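Local coordinates for Hydrogenase/urease nickel incorporation protein HypB (Helicobacter pylori, PDB 4LPS) that binds and slowly hydrolyses GTP and coordinates nickel or zinc, serving nickel insertion into [NiFe] hydrogenase and the maturation of urease, at residues H107-A110 and S111-E114. Residues are numbered along the deposited sequence; the frame is centred on the assembly and turned at random.
Sequences HLEA and SMIE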
# COMPACT_ATOMS: atom_id res chain seq x y z
N HIS A 107 8.47 9.54 5.39
CA HIS A 107 7.07 9.31 5.06
C HIS A 107 6.68 10.14 3.86
O HIS A 107 7.38 11.09 3.50
CB HIS A 107 6.18 9.66 6.25
CG HIS A 107 6.25 11.11 6.63
ND1 HIS A 107 7.17 11.61 7.52
CD2 HIS A 107 5.52 12.17 6.21
CE1 HIS A 107 7.00 12.91 7.65
NE2 HIS A 107 6.01 13.28 6.86
N LEU A 108 5.55 9.80 3.24
CA LEU A 108 5.00 10.63 2.19
C LEU A 108 3.98 11.60 2.76
O LEU A 108 3.35 11.33 3.78
CB LEU A 108 4.36 9.76 1.10
CG LEU A 108 5.36 8.98 0.25
CD1 LEU A 108 4.66 8.13 -0.80
CD2 LEU A 108 6.37 9.93 -0.40
N GLU A 109 3.83 12.74 2.09
CA GLU A 109 2.79 13.70 2.42
C GLU A 109 1.97 14.00 1.17
O GLU A 109 2.46 13.83 0.05
CB GLU A 109 3.38 14.97 3.03
CG GLU A 109 4.06 14.75 4.37
CD GLU A 109 4.82 15.97 4.85
OE1 GLU A 109 5.34 15.93 5.99
OE2 GLU A 109 4.90 16.95 4.09
N ALA A 110 0.73 14.45 1.36
CA ALA A 110 -0.19 14.65 0.24
C ALA A 110 0.37 15.60 -0.82
O ALA A 110 0.15 15.39 -2.02
CB ALA A 110 -1.52 15.17 0.75
N SER A 111 1.07 16.65 -0.39
CA SER A 111 1.67 17.59 -1.32
C SER A 111 2.72 16.93 -2.22
O SER A 111 2.97 17.39 -3.33
CB SER A 111 2.29 18.76 -0.55
OG SER A 111 3.23 18.31 0.41
N MET A 112 3.34 15.86 -1.73
CA MET A 112 4.34 15.13 -2.52
C MET A 112 3.70 14.33 -3.65
O MET A 112 4.31 14.14 -4.70
CB MET A 112 5.14 14.17 -1.62
CG MET A 112 5.96 14.83 -0.52
SD MET A 112 6.76 13.57 0.50
CE MET A 112 7.20 14.52 1.97
N ILE A 113 2.47 13.87 -3.43
CA ILE A 113 1.76 13.07 -4.43
C ILE A 113 1.42 13.89 -5.67
O ILE A 113 1.40 13.37 -6.78
CB ILE A 113 0.47 12.47 -3.85
CG1 ILE A 113 0.73 11.83 -2.48
CG2 ILE A 113 -0.13 11.44 -4.81
CD1 ILE A 113 1.70 10.64 -2.53
N GLU A 114 1.18 15.19 -5.47
CA GLU A 114 0.66 16.05 -6.53
C GLU A 114 1.57 16.06 -7.75
O GLU A 114 1.10 15.94 -8.89
CB GLU A 114 0.49 17.49 -6.02
CG GLU A 114 -0.01 18.45 -7.08
CD GLU A 114 -0.20 19.86 -6.56
OE1 GLU A 114 -0.44 20.78 -7.38
OE2 GLU A 114 -0.11 20.06 -5.33
O HOH W 1 3.57 18.66 3.03
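With CG opposite the carbonyl carbon (chi1 -63°) and the chain extended beyond it, Met-112 runs back from helix 110-122 over the backbone of Leu-108 and Glu-109. Its SD receives a weak hydrogen bond from Glu-109 N (3.4 Å), while the same sulfur packs against Leu-108 CD2 (3.8 Å), the two side chains meeting at a slant. CE reaches further, to about 4.0 Å from Glu-109 CG, and comes up in front of His-107 O (3.8 Å); that carbonyl oxygen is buried, and the model offers it no partner.

Glu-109 has the same first torsion and is also extended, which brings its carboxylate back to His-107. OE1 accepts the bond from His-107 NE2 (2.9 Å, 160°) on its anti side and near the imidazole plane; a water lies between OE2 and Ser-111 OG, but its 2.4 Å approach to OE2 is doubtfully short. In the backbone, Glu-109 O accepts Met-112 N at 2.8 Å, the donor standing well above the carbonyl plane, and Ile-113 N bonds weakly to both Glu-109 O and Ala-110 O.

Leu-108 and Ile-113 both reach Ile-134 of strand 131-135, which seats the turn against the parallel sheet of this P-loop GTPase, while Glu-114 forms a salt bridge with Lys-33 of helix 29-43. The His-107 ring stacks on Tyr-146 and lies close to Cys-142, one of the two cysteines that bind nickel here, though the nearest atoms of its side chain and the nickel ion are about 5 Å apart. The carboxylate on NE2 would probably polarise the imidazole and, with a bond at ND1 and the Tyr-146 stack, should limit its rotation, holding a residue inferred to ligate nickel in the nucleotide-free state to Glu-109, whose backbone is bonded to Met-112.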